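Local coordinates for protein molinate hydrolase (Gulosibacter molinativorax, PDB 4UB9) that hydrolyses the thiocarbamate herbicide molinate and belongs to the zinc-binding amidohydrolase family, at residues A[126-131]-A[478-483]; A[165-170]-A[467-472]; A[97-102]-A[371-376]; A[378-383]-A[488-493]; A[93-98]-A[398-403]. One frame throughout, in Å; residues are numbered along the deposited sequence.

Contact 1. Residues A[126-131]-A[478-483]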
# COMPACT_ATOMS: atom_id res chain seq x y z
N ILE A 126 -21.28 -22.97 8.15
CA ILE A 126 -22.58 -22.40 7.91
C ILE A 126 -23.59 -22.98 8.92
O ILE A 126 -24.41 -22.28 9.49
CB ILE A 126 -23.03 -22.64 6.47
CG1 ILE A 126 -22.23 -21.73 5.54
CG2 ILE A 126 -24.52 -22.33 6.29
CD1 ILE A 126 -22.42 -22.02 4.07
N GLU A 127 -23.52 -24.29 9.13
CA GLU A 127 -24.40 -24.95 10.14
C GLU A 127 -24.16 -24.40 11.53
O GLU A 127 -25.10 -24.03 12.23
CB GLU A 127 -24.25 -26.46 10.12
CG GLU A 127 -24.84 -27.05 8.85
CD GLU A 127 -24.41 -28.48 8.56
OE1 GLU A 127 -23.72 -29.09 9.41
OE2 GLU A 127 -24.78 -29.00 7.47
N GLU A 128 -22.91 -24.31 11.91
CA GLU A 128 -22.53 -23.68 13.21
C GLU A 128 -23.17 -22.28 13.35
O GLU A 128 -23.73 -21.93 14.39
CB GLU A 128 -21.02 -23.56 13.36
CG GLU A 128 -20.54 -22.87 14.64
CD GLU A 128 -19.03 -22.64 14.70
OE1 GLU A 128 -18.41 -22.46 13.63
OE2 GLU A 128 -18.43 -22.63 15.81
N ALA A 129 -23.07 -21.46 12.29
CA ALA A 129 -23.61 -20.10 12.33
C ALA A 129 -25.15 -20.11 12.45
O ALA A 129 -25.74 -19.30 13.16
CB ALA A 129 -23.20 -19.31 11.12
N ALA A 130 -25.77 -21.06 11.76
CA ALA A 130 -27.22 -21.24 11.86
C ALA A 130 -27.65 -21.64 13.29
O ALA A 130 -28.70 -21.26 13.78
CB ALA A 130 -27.69 -22.28 10.88
N GLN A 131 -26.80 -22.43 13.94
CA GLN A 131 -27.05 -22.86 15.33
C GLN A 131 -26.90 -21.71 16.28
O GLN A 131 -27.63 -21.60 17.25
CB GLN A 131 -26.11 -23.99 15.72
CG GLN A 131 -26.46 -25.27 15.00
CD GLN A 131 -25.39 -26.34 15.15
OE1 GLN A 131 -24.53 -26.27 16.01
NE2 GLN A 131 -25.45 -27.30 14.29
N GLY A 478 -26.78 -25.33 24.77
CA GLY A 478 -25.73 -26.25 24.30
C GLY A 478 -25.27 -26.05 22.84
O GLY A 478 -24.65 -26.94 22.25
N LEU A 479 -25.64 -24.92 22.22
CA LEU A 479 -25.32 -24.65 20.80
C LEU A 479 -24.18 -23.71 20.72
O LEU A 479 -24.07 -22.81 21.54
CB LEU A 479 -26.49 -24.01 20.08
CG LEU A 479 -27.73 -24.87 19.92
CD1 LEU A 479 -28.85 -24.01 19.35
CD2 LEU A 479 -27.49 -26.07 19.04
N PRO A 480 -23.32 -23.87 19.73
CA PRO A 480 -23.41 -24.85 18.66
C PRO A 480 -22.91 -26.19 19.11
O PRO A 480 -22.09 -26.26 20.02
CB PRO A 480 -22.47 -24.27 17.57
CG PRO A 480 -21.44 -23.54 18.36
CD PRO A 480 -22.16 -22.97 19.55
N LEU A 481 -23.36 -27.23 18.44
CA LEU A 481 -23.05 -28.59 18.84
C LEU A 481 -21.59 -28.93 18.73
O LEU A 481 -21.06 -29.59 19.60
CB LEU A 481 -23.85 -29.59 18.00
CG LEU A 481 -25.39 -29.53 18.21
CD1 LEU A 481 -26.06 -30.58 17.33
CD2 LEU A 481 -25.79 -29.69 19.68
N SER A 482 -20.92 -28.51 17.66
CA SER A 482 -19.48 -28.76 17.52
C SER A 482 -18.76 -27.49 17.16
O SER A 482 -18.59 -27.17 15.99
CB SER A 482 -19.18 -29.79 16.46
OG SER A 482 -20.01 -30.92 16.64
N PRO A 483 -18.32 -26.77 18.18
CA PRO A 483 -17.64 -25.55 17.85
C PRO A 483 -16.56 -25.77 16.81
O PRO A 483 -15.76 -26.70 16.92
CB PRO A 483 -17.04 -25.10 19.19
CG PRO A 483 -18.00 -25.66 20.22
CD PRO A 483 -18.43 -26.98 19.63
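Gln131 and Glu128, one turn apart on helix 122-135, both lie against Pro480 of the irregular chain 478-483. Gln131 leaves the helix with CG anti to its carbonyl carbon (chi1 -70°) and runs out extended, which carries OE1 to the Pro480-Leu481 peptide. There OE1 accepts from Leu481 N at 2.9 Å, the donor standing above the amide carbonyl plane, and the same oxygen is 3.3 Å from Pro480 CB. The other branch, NE2, is bonded to the carbonyl of Glu164. Glu128 sets off with CG anti to the backbone N and lies alongside Pro480, pointing the same way, its CG 3.8 Å from Pro480 CB. Its carboxylate continues to Thr486 and to the backbone N of Leu484 and Val485. Leu479 brings CD1 to 3.4 Å from Gln131 O. An alanine in place of Gln131 would remove both the acceptor for Leu481 N and the donor to Glu164, and would probably loosen the chain around the cis peptide before Pro480. Helix 122-135 joins the parallel strands 88-95 and 138-143, a beta-alpha-beta crossover of the TIM-barrel fold, here overlaid by the C-terminal chain.

Contact 2. Residues A[165-170]-A[467-472]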
# COMPACT_ATOMS: atom_id res chain seq x y z
N GLY A 165 -29.97 -26.47 13.47
CA GLY A 165 -29.86 -25.03 13.22
C GLY A 165 -31.14 -24.36 12.79
O GLY A 165 -32.10 -24.99 12.42
N ALA A 166 -31.12 -23.05 12.79
CA ALA A 166 -32.18 -22.28 12.15
C ALA A 166 -32.36 -22.74 10.72
O ALA A 166 -31.39 -23.16 10.08
CB ALA A 166 -31.85 -20.79 12.16
N ARG A 167 -33.60 -22.72 10.23
CA ARG A 167 -33.78 -23.08 8.83
C ARG A 167 -33.29 -21.90 7.98
O ARG A 167 -33.35 -20.72 8.36
CB ARG A 167 -35.17 -23.53 8.46
CG ARG A 167 -36.18 -22.46 8.22
CD ARG A 167 -37.50 -23.06 7.74
NE ARG A 167 -38.09 -23.90 8.76
CZ ARG A 167 -38.58 -23.49 9.94
NH1 ARG A 167 -38.62 -22.21 10.28
NH2 ARG A 167 -39.07 -24.39 10.79
N ILE A 168 -32.76 -22.28 6.84
CA ILE A 168 -32.10 -21.39 5.93
C ILE A 168 -32.82 -21.27 4.62
O ILE A 168 -33.22 -22.25 4.01
CB ILE A 168 -30.71 -21.89 5.60
CG1 ILE A 168 -29.88 -22.02 6.85
CG2 ILE A 168 -30.01 -20.92 4.64
CD1 ILE A 168 -28.55 -22.70 6.61
N PHE A 169 -32.94 -20.03 4.18
CA PHE A 169 -33.24 -19.71 2.78
C PHE A 169 -32.18 -18.76 2.26
O PHE A 169 -31.75 -17.86 2.96
CB PHE A 169 -34.62 -19.10 2.65
CG PHE A 169 -35.69 -19.99 3.14
CD1 PHE A 169 -36.04 -21.15 2.45
CD2 PHE A 169 -36.36 -19.69 4.35
CE1 PHE A 169 -37.03 -22.02 2.93
CE2 PHE A 169 -37.33 -20.55 4.83
CZ PHE A 169 -37.68 -21.72 4.12
N PHE A 170 -31.78 -18.95 1.00
CA PHE A 170 -30.66 -18.18 0.48
C PHE A 170 -30.80 -17.60 -0.93
O PHE A 170 -31.58 -18.07 -1.74
CB PHE A 170 -29.40 -19.00 0.60
CG PHE A 170 -29.42 -20.24 -0.20
CD1 PHE A 170 -29.25 -20.19 -1.57
CD2 PHE A 170 -29.54 -21.46 0.40
CE1 PHE A 170 -29.24 -21.36 -2.32
CE2 PHE A 170 -29.53 -22.64 -0.33
CZ PHE A 170 -29.37 -22.60 -1.69
N VAL A 467 -36.80 -22.35 23.51
CA VAL A 467 -36.77 -22.22 22.05
C VAL A 467 -37.29 -23.49 21.44
O VAL A 467 -36.82 -24.57 21.74
CB VAL A 467 -35.34 -21.95 21.52
CG1 VAL A 467 -35.36 -21.89 20.00
CG2 VAL A 467 -34.77 -20.65 22.08
N VAL A 468 -38.24 -23.35 20.54
CA VAL A 468 -38.90 -24.48 19.92
C VAL A 468 -38.92 -24.30 18.41
O VAL A 468 -39.32 -23.24 17.88
CB VAL A 468 -40.35 -24.60 20.38
CG1 VAL A 468 -41.06 -25.76 19.66
CG2 VAL A 468 -40.39 -24.82 21.88
N LYS A 469 -38.60 -25.38 17.71
CA LYS A 469 -38.57 -25.40 16.26
C LYS A 469 -39.33 -26.59 15.72
O LYS A 469 -38.97 -27.72 15.98
CB LYS A 469 -37.14 -25.47 15.76
CG LYS A 469 -37.05 -25.20 14.26
CD LYS A 469 -35.72 -25.62 13.66
CE LYS A 469 -35.76 -25.38 12.16
NZ LYS A 469 -34.67 -26.09 11.47
N GLU A 470 -40.38 -26.31 14.96
CA GLU A 470 -41.29 -27.35 14.47
C GLU A 470 -41.69 -28.30 15.62
O GLU A 470 -41.59 -29.52 15.55
CB GLU A 470 -40.67 -28.10 13.32
CG GLU A 470 -40.68 -27.25 12.07
CD GLU A 470 -40.11 -27.95 10.84
OE1 GLU A 470 -40.43 -29.12 10.60
OE2 GLU A 470 -39.41 -27.28 10.08
N GLY A 471 -42.13 -27.68 16.71
CA GLY A 471 -42.61 -28.41 17.89
C GLY A 471 -41.59 -29.19 18.69
O GLY A 471 -41.93 -29.96 19.59
N ARG A 472 -40.32 -28.98 18.36
CA ARG A 472 -39.24 -29.67 19.02
C ARG A 472 -38.48 -28.68 19.83
O ARG A 472 -38.06 -27.64 19.34
CB ARG A 472 -38.34 -30.26 17.96
CG ARG A 472 -37.13 -30.99 18.49
CD ARG A 472 -36.37 -31.57 17.31
NE ARG A 472 -35.01 -31.05 17.40
CZ ARG A 472 -34.48 -30.13 16.61
NH1 ARG A 472 -35.13 -29.61 15.60
NH2 ARG A 472 -33.25 -29.76 16.84
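Arg167 NH1 is gripped by two groups, a salt bridge to Asp446 and a hydrogen bond to Thr140, which fix the guanidinium before segment 467-472 adds its share. NH2 then donates to Glu470 OE2 at 3.0 Å, an almost straight bond (170°) that completes a second salt bridge. Guanidinium and carboxylate are nearly coplanar, and Glu470 OE2 accepts through its anti lone pair. Arg167 reaches this place from the crowded first torsion (chi1 81°), CG between the backbone N and the carbonyl carbon, with a further bend at chi3. Lys469 crosses it obliquely: its extended chain passes over one face of the guanidinium, CE 3.7 Å from Arg167 NH2 and offset toward the rim. The Lys469 ammonium meets the backbone instead, NZ bonding Gly165 O at 3.0 Å nearly along the C=O axis. Two positive groups thus lie close, Lys469 NZ 4.8 Å from Arg167 NH2, and the carboxylates of Glu470 and Asp446 are likely to offset that charge. Asp446 also accepts from Glu470 N, so one acid steadies both the arginine and the turn. The turn itself is tight: Lys469 N donates to Arg472 O at 2.8 Å and Arg472 N to Lys469 O at 3.0 Å. Lys469 to Arg472 form a type I' turn, the connection of a two-residue beta hairpin, and its tip joins strand 464-469 to the start of strand 167-170, which runs parallel to strand 138-143 in the same branched sheet.

Contact 3. Residues A[97-102]-A[371-376]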
# COMPACT_ATOMS: atom_id res chain seq x y z
N ASN A 97 -31.71 -10.75 6.95
CA ASN A 97 -30.43 -10.62 6.29
C ASN A 97 -29.26 -10.97 7.17
O ASN A 97 -28.80 -10.17 7.97
CB ASN A 97 -30.22 -9.22 5.75
CG ASN A 97 -28.91 -9.09 5.00
OD1 ASN A 97 -28.38 -10.06 4.48
ND2 ASN A 97 -28.41 -7.89 4.91
N VAL A 98 -28.77 -12.17 6.95
CA VAL A 98 -27.52 -12.62 7.56
C VAL A 98 -26.53 -13.16 6.53
O VAL A 98 -26.87 -13.36 5.36
CB VAL A 98 -27.75 -13.76 8.59
CG1 VAL A 98 -28.78 -13.35 9.61
CG2 VAL A 98 -28.16 -15.05 7.89
N HIS A 99 -25.32 -13.42 6.98
CA HIS A 99 -24.29 -14.08 6.18
C HIS A 99 -23.63 -15.16 7.02
O HIS A 99 -22.86 -14.90 7.94
CB HIS A 99 -23.28 -13.08 5.68
CG HIS A 99 -23.90 -12.00 4.86
ND1 HIS A 99 -23.87 -10.67 5.22
CD2 HIS A 99 -24.58 -12.05 3.69
CE1 HIS A 99 -24.52 -9.95 4.32
NE2 HIS A 99 -24.94 -10.76 3.38
N LEU A 100 -23.92 -16.40 6.65
CA LEU A 100 -23.51 -17.56 7.40
C LEU A 100 -22.03 -17.97 7.15
O LEU A 100 -21.47 -18.74 7.94
CB LEU A 100 -24.46 -18.73 7.13
CG LEU A 100 -25.91 -18.37 7.56
CD1 LEU A 100 -26.90 -19.46 7.19
CD2 LEU A 100 -26.03 -18.10 9.07
N LEU A 101 -21.45 -17.48 6.06
CA LEU A 101 -20.00 -17.25 5.98
C LEU A 101 -19.86 -15.74 6.12
O LEU A 101 -20.50 -14.98 5.39
CB LEU A 101 -19.41 -17.70 4.65
CG LEU A 101 -19.36 -19.21 4.38
CD1 LEU A 101 -18.67 -19.53 3.06
CD2 LEU A 101 -18.62 -19.92 5.50
N ASP A 102 -19.02 -15.30 7.04
CA ASP A 102 -19.08 -13.91 7.54
C ASP A 102 -18.54 -12.87 6.57
O ASP A 102 -17.36 -12.57 6.52
CB ASP A 102 -18.32 -13.78 8.87
CG ASP A 102 -18.56 -12.45 9.56
OD1 ASP A 102 -19.01 -11.46 8.91
OD2 ASP A 102 -18.37 -12.42 10.78
N GLY A 371 -33.02 -6.82 9.52
CA GLY A 371 -31.86 -7.48 8.92
C GLY A 371 -30.59 -6.78 9.31
O GLY A 371 -30.60 -5.60 9.60
N THR A 372 -29.48 -7.52 9.35
CA THR A 372 -28.25 -7.01 10.00
C THR A 372 -26.91 -7.17 9.30
O THR A 372 -25.94 -6.57 9.71
CB THR A 372 -28.06 -7.72 11.35
OG1 THR A 372 -28.00 -9.13 11.11
CG2 THR A 372 -29.23 -7.40 12.29
N ASP A 373 -26.85 -8.02 8.29
CA ASP A 373 -25.60 -8.36 7.61
C ASP A 373 -24.74 -9.18 8.55
O ASP A 373 -23.56 -9.34 8.31
CB ASP A 373 -24.83 -7.11 7.10
CG ASP A 373 -25.16 -6.71 5.62
OD1 ASP A 373 -25.56 -7.58 4.81
OD2 ASP A 373 -25.02 -5.50 5.28
N ALA A 374 -25.32 -9.67 9.63
CA ALA A 374 -24.50 -10.26 10.69
C ALA A 374 -23.96 -11.61 10.34
O ALA A 374 -24.55 -12.37 9.55
CB ALA A 374 -25.26 -10.33 11.99
N GLY A 375 -22.84 -11.92 10.94
CA GLY A 375 -22.15 -13.20 10.73
C GLY A 375 -21.50 -13.69 12.00
O GLY A 375 -21.38 -12.98 12.97
N CYS A 376 -21.09 -14.94 11.98
CA CYS A 376 -20.38 -15.52 13.11
C CYS A 376 -18.89 -15.23 12.92
O CYS A 376 -18.13 -15.95 12.26
CB CYS A 376 -20.68 -17.00 13.24
SG CYS A 376 -19.65 -17.77 14.51
O HOH W 1 -20.91 -16.40 9.54
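Asn97 O sits at the centre of the innermost contacts and accepts twice: from Thr372 N, in its carbonyl plane on a lone pair at 3.1 Å, and from Asp373 N at 2.9 Å, well above that plane. Farther along, His99 N donates to Ala374 O at 2.9 Å and is almost straight (170°), so the two chains are tied by backbone on either side of Val98. Side chains add to this. Asn97, with CG anti to the backbone N, lies beside Asp373 pointing the same way, and ND2 donates to Asp373 OD1 at 2.9 Å, amide and carboxylate steeply inclined; the position of OD1 is less certain. His99 ND1 makes a weak bond of 3.4 Å to Asp373 O. One shell out, Thr372 OG1 accepts from Ala374 N at 3.1 Å in an ST turn and also meets Asp400. Water 1 donates to His99 O and accepts from Cys376 N. Asp102 packs its OD2 against Gly375; its carboxylate caps Met105 N and bonds Thr377. A CB on Gly371 or Gly375 would clash with Asn97 or Asp102. The Asp373 side chain is about 5 Å from the zinc ion and about 4 Å from that of His302, a zinc ligand with His282. An acid this near a metal is likely to be ionised, consistent with the aspartate that amidohydrolases carry after the last barrel strand.

Contact 4. Residues A[378-383]-A[488-493]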
# COMPACT_ATOMS: atom_id res chain seq x y z
N ASP A 378 -14.95 -14.55 13.31
CA ASP A 378 -13.84 -15.35 13.81
C ASP A 378 -13.35 -14.79 15.15
O ASP A 378 -13.11 -13.58 15.26
CB ASP A 378 -12.69 -15.37 12.80
CG ASP A 378 -11.64 -16.41 13.13
OD1 ASP A 378 -10.74 -16.10 13.94
OD2 ASP A 378 -11.69 -17.51 12.56
N PRO A 379 -13.12 -15.66 16.13
CA PRO A 379 -12.67 -15.19 17.46
C PRO A 379 -11.36 -14.48 17.48
O PRO A 379 -11.18 -13.56 18.25
CB PRO A 379 -12.57 -16.46 18.27
CG PRO A 379 -12.60 -17.58 17.29
CD PRO A 379 -13.37 -17.11 16.10
N ASP A 380 -10.46 -14.81 16.56
CA ASP A 380 -9.22 -14.01 16.46
C ASP A 380 -9.50 -12.56 16.10
O ASP A 380 -8.80 -11.64 16.55
CB ASP A 380 -8.21 -14.58 15.47
CG ASP A 380 -7.41 -15.72 16.01
OD1 ASP A 380 -7.20 -15.81 17.24
OD2 ASP A 380 -6.94 -16.52 15.19
N ILE A 381 -10.51 -12.35 15.27
CA ILE A 381 -10.90 -10.98 14.86
C ILE A 381 -11.67 -10.26 15.96
O ILE A 381 -11.48 -9.07 16.19
CB ILE A 381 -11.74 -11.01 13.57
CG1 ILE A 381 -10.89 -11.47 12.38
CG2 ILE A 381 -12.37 -9.65 13.25
CD1 ILE A 381 -10.00 -10.39 11.83
N LEU A 382 -12.56 -10.97 16.61
CA LEU A 382 -13.26 -10.41 17.80
C LEU A 382 -12.26 -10.00 18.88
O LEU A 382 -12.37 -8.95 19.50
CB LEU A 382 -14.22 -11.42 18.40
CG LEU A 382 -15.44 -11.73 17.54
CD1 LEU A 382 -16.29 -12.80 18.22
CD2 LEU A 382 -16.27 -10.49 17.26
N GLU A 383 -11.29 -10.87 19.08
CA GLU A 383 -10.27 -10.69 20.09
C GLU A 383 -9.49 -9.36 19.89
O GLU A 383 -8.97 -8.82 20.82
CB GLU A 383 -9.32 -11.90 20.06
CG GLU A 383 -8.38 -11.99 21.23
CD GLU A 383 -9.12 -12.25 22.56
OE1 GLU A 383 -10.15 -12.97 22.57
OE2 GLU A 383 -8.71 -11.67 23.58
N TYR A 488 -12.17 -22.15 20.69
CA TYR A 488 -11.20 -21.20 21.18
C TYR A 488 -10.82 -21.51 22.61
O TYR A 488 -11.67 -21.87 23.41
CB TYR A 488 -11.80 -19.80 21.12
CG TYR A 488 -10.82 -18.70 20.76
CD1 TYR A 488 -10.14 -18.72 19.53
CD2 TYR A 488 -10.59 -17.63 21.62
CE1 TYR A 488 -9.25 -17.72 19.19
CE2 TYR A 488 -9.70 -16.63 21.28
CZ TYR A 488 -9.03 -16.68 20.06
OH TYR A 488 -8.17 -15.68 19.67
N PRO A 489 -9.55 -21.31 22.99
CA PRO A 489 -8.42 -20.83 22.19
C PRO A 489 -7.92 -21.88 21.23
O PRO A 489 -8.37 -22.99 21.26
CB PRO A 489 -7.32 -20.56 23.23
CG PRO A 489 -7.98 -20.67 24.56
CD PRO A 489 -9.15 -21.57 24.38
N ARG A 490 -6.98 -21.49 20.40
CA ARG A 490 -6.50 -22.35 19.33
C ARG A 490 -5.13 -22.88 19.65
O ARG A 490 -4.18 -22.13 19.73
CB ARG A 490 -6.50 -21.58 18.00
CG ARG A 490 -7.89 -21.53 17.36
CD ARG A 490 -8.03 -20.41 16.33
NE ARG A 490 -9.38 -20.36 15.75
CZ ARG A 490 -9.85 -19.36 15.00
NH1 ARG A 490 -9.10 -18.29 14.71
NH2 ARG A 490 -11.10 -19.42 14.55
N THR A 491 -5.03 -24.19 19.87
CA THR A 491 -3.76 -24.78 20.28
C THR A 491 -2.92 -25.08 19.01
O THR A 491 -3.44 -25.55 17.98
CB THR A 491 -3.90 -26.02 21.22
OG1 THR A 491 -3.83 -27.21 20.44
CG2 THR A 491 -5.21 -26.01 22.06
N ALA A 492 -1.64 -24.76 19.12
CA ALA A 492 -0.68 -24.84 18.00
C ALA A 492 -0.41 -26.27 17.49
O ALA A 492 -0.26 -26.51 16.27
CB ALA A 492 0.65 -24.19 18.39
N ASN A 493 -0.35 -27.21 18.44
CA ASN A 493 0.01 -28.59 18.13
C ASN A 493 -0.83 -29.55 18.90
O ASN A 493 -0.53 -29.88 20.04
CB ASN A 493 1.50 -28.83 18.41
CG ASN A 493 2.41 -28.00 17.51
OD1 ASN A 493 2.60 -28.34 16.34
ND2 ASN A 493 2.96 -26.92 18.05
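A helix N-cap and a salt-bridge network are merged here: Asp378 caps helix 379-383 and, with Asp380, receives Arg490. Arg490 is extended from CG to NE and grips Asp378 end-on, NH1 to OD1 and NH2 to OD2, both at 2.8 Å. The NH1 bond uses the syn lone pair of Asp378 OD1, which also accepts the capping bond from Asp380 N at 2.9 Å; NH2 meets OD2 from above the carboxylate plane. Arg490 NH1 makes a weak bond to Asp380 OD2 at 2.8 Å, tip to tip, with the two planes almost perpendicular (85°). Asp380 OD1 accepts from Tyr488 OH at 2.6 Å on its anti lone pair, and from Arg203 of the second subunit in a salt bridge. Each Asp380 oxygen is therefore satisfied, and the cluster reaches the subunit interface. An alanine in place of Tyr488 would take the hydroxyl donor from Asp380 OD1 and the ring from Pro379 CB, and would probably loosen this chain at the helix. Pro379 touches both flat groups, CG over one guanidinium face of Arg490, while its CB stands 3.6 Å from the centroid of the Tyr488 ring, 14° off the normal, in a CH-pi contact.

Contact 5. Residues A[93-98]-A[398-403]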
# COMPACT_ATOMS: atom_id res chain seq x y z
N LEU A 93 -38.26 -16.31 16.07
CA LEU A 93 -37.72 -15.08 15.53
C LEU A 93 -37.13 -15.31 14.13
O LEU A 93 -36.72 -16.43 13.78
CB LEU A 93 -36.70 -14.44 16.46
CG LEU A 93 -37.24 -14.15 17.87
CD1 LEU A 93 -36.18 -13.54 18.76
CD2 LEU A 93 -38.45 -13.25 17.85
N VAL A 94 -37.09 -14.23 13.37
CA VAL A 94 -36.73 -14.28 11.94
C VAL A 94 -35.82 -13.14 11.56
O VAL A 94 -36.11 -11.96 11.83
CB VAL A 94 -37.99 -14.21 11.05
CG1 VAL A 94 -37.61 -14.32 9.57
CG2 VAL A 94 -38.98 -15.31 11.41
N ASN A 95 -34.71 -13.50 10.94
CA ASN A 95 -33.72 -12.50 10.53
C ASN A 95 -33.73 -12.41 9.02
O ASN A 95 -33.40 -13.38 8.33
CB ASN A 95 -32.31 -12.86 11.01
CG ASN A 95 -31.34 -11.69 10.94
OD1 ASN A 95 -31.35 -10.89 9.97
ND2 ASN A 95 -30.49 -11.56 11.97
N GLY A 96 -34.00 -11.21 8.51
CA GLY A 96 -34.12 -10.99 7.07
C GLY A 96 -32.84 -10.83 6.27
O GLY A 96 -32.88 -10.74 5.04
N ASN A 97 -31.71 -10.75 6.95
CA ASN A 97 -30.43 -10.62 6.29
C ASN A 97 -29.26 -10.97 7.17
O ASN A 97 -28.80 -10.17 7.97
CB ASN A 97 -30.22 -9.22 5.75
CG ASN A 97 -28.91 -9.09 5.00
OD1 ASN A 97 -28.38 -10.06 4.48
ND2 ASN A 97 -28.41 -7.89 4.91
N VAL A 98 -28.77 -12.17 6.95
CA VAL A 98 -27.52 -12.62 7.56
C VAL A 98 -26.53 -13.16 6.53
O VAL A 98 -26.87 -13.36 5.36
CB VAL A 98 -27.75 -13.76 8.59
CG1 VAL A 98 -28.78 -13.35 9.61
CG2 VAL A 98 -28.16 -15.05 7.89
N GLY A 398 -26.39 -13.75 16.42
CA GLY A 398 -26.92 -14.39 17.64
C GLY A 398 -27.47 -13.37 18.61
O GLY A 398 -28.26 -13.71 19.46
N GLU A 399 -26.95 -12.15 18.51
CA GLU A 399 -27.41 -10.99 19.28
C GLU A 399 -27.74 -9.75 18.45
O GLU A 399 -28.31 -8.79 18.96
CB GLU A 399 -26.29 -10.55 20.22
CG GLU A 399 -25.97 -11.57 21.30
CD GLU A 399 -25.01 -11.04 22.35
OE1 GLU A 399 -25.12 -9.86 22.75
OE2 GLU A 399 -24.18 -11.82 22.81
N ASP A 400 -27.37 -9.80 17.18
CA ASP A 400 -27.57 -8.72 16.24
C ASP A 400 -29.06 -8.28 16.11
O ASP A 400 -29.35 -7.11 16.00
CB ASP A 400 -27.08 -9.15 14.88
CG ASP A 400 -27.76 -10.47 14.38
OD1 ASP A 400 -27.75 -11.50 15.11
OD2 ASP A 400 -28.31 -10.46 13.25
N HIS A 401 -29.97 -9.24 16.14
CA HIS A 401 -31.40 -8.96 16.11
C HIS A 401 -31.89 -8.19 17.36
O HIS A 401 -32.71 -7.26 17.24
CB HIS A 401 -32.24 -10.20 15.84
CG HIS A 401 -32.08 -11.29 16.85
ND1 HIS A 401 -30.86 -11.76 17.26
CD2 HIS A 401 -33.00 -12.09 17.44
CE1 HIS A 401 -31.02 -12.75 18.11
NE2 HIS A 401 -32.32 -12.98 18.24
N PHE A 402 -31.40 -8.57 18.55
CA PHE A 402 -31.72 -7.84 19.79
C PHE A 402 -31.25 -6.41 19.71
O PHE A 402 -31.97 -5.47 19.96
CB PHE A 402 -31.09 -8.48 21.03
CG PHE A 402 -31.44 -9.93 21.25
CD1 PHE A 402 -32.75 -10.40 21.16
CD2 PHE A 402 -30.44 -10.85 21.59
CE1 PHE A 402 -33.04 -11.75 21.34
CE2 PHE A 402 -30.75 -12.19 21.80
CZ PHE A 402 -32.04 -12.64 21.66
N VAL A 403 -30.05 -6.23 19.22
CA VAL A 403 -29.49 -4.90 19.05
C VAL A 403 -30.28 -4.06 18.05
O VAL A 403 -30.45 -2.83 18.21
CB VAL A 403 -28.01 -4.98 18.61
CG1 VAL A 403 -27.43 -3.59 18.32
CG2 VAL A 403 -27.20 -5.67 19.70
O HOH W 2 -29.99 -12.97 14.36
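Leu93 lays CD1 against the edge of the His401 ring, close to its plane and 3.7 Å from His401 CD2, the two side chains crossing at about a right angle. His401 adopts the crowded first torsion (chi1 60°), which turns the ring back beside Phe402: His401 NE2 lies over one face of the Phe402 ring, offset toward its rim. That nitrogen is bonded to the carbonyl of Gly136, so the ring is held by its tip as well as by packing. Two residues on from Leu93, Asn95 meets Asp400 tip to tip, amide and carboxylate planes nearly aligned (20°). Asn95 ND2 donates to Asp400 OD2 at 2.8 Å, a weak, bent bond, and also to water 2 at 2.8 Å; that water in turn donates to Asp400 OD1 at 2.8 Å. The carboxylate is further occupied. OD2 is bonded to the Thr372 hydroxyl, and OD1 accepts from Gly398 N at 2.9 Å from above the carboxylate plane, bracing the chain just before the helix. On its other branch Asn95 OD1 accepts from Asn97 N at 3.0 Å, nearly straight (167°) and on a lone pair. This Asx turn holds the corner at Gly96 where the strand changes direction. The contact is buried, with the Asn95 side chain about 13 Å from the zinc ion. The first turn of helix 400-410 thus packs on strand 88-95, His401 touching Val138 of strand 138-143 and Leu370 of strand 368-370.

From the N terminus, strands 88-95 and 97-98 open two loops: contact 3 closes at 371-376 and contact 5 at 398-403. They share Asn97 and Val98. Helix 122-135 opens contact 1, and strand 167-170 opens contact 2, which closes at 467-472 and nests inside contact 1, closed at 478-483. Both cross contacts 3 and 5. Contact 4 opens at 378-383, just after contact 3, and crosses contacts 1, 2 and 5 before closing at 488-493. Contact 3 ties the loop beside the zinc, and contact 5 the start of helix 400-410, to the early strands; contact 2 joins the hairpin turn to strand 167-170, and contacts 1 and 4 hold the C-terminal chain against helices 122-135 and 379-383.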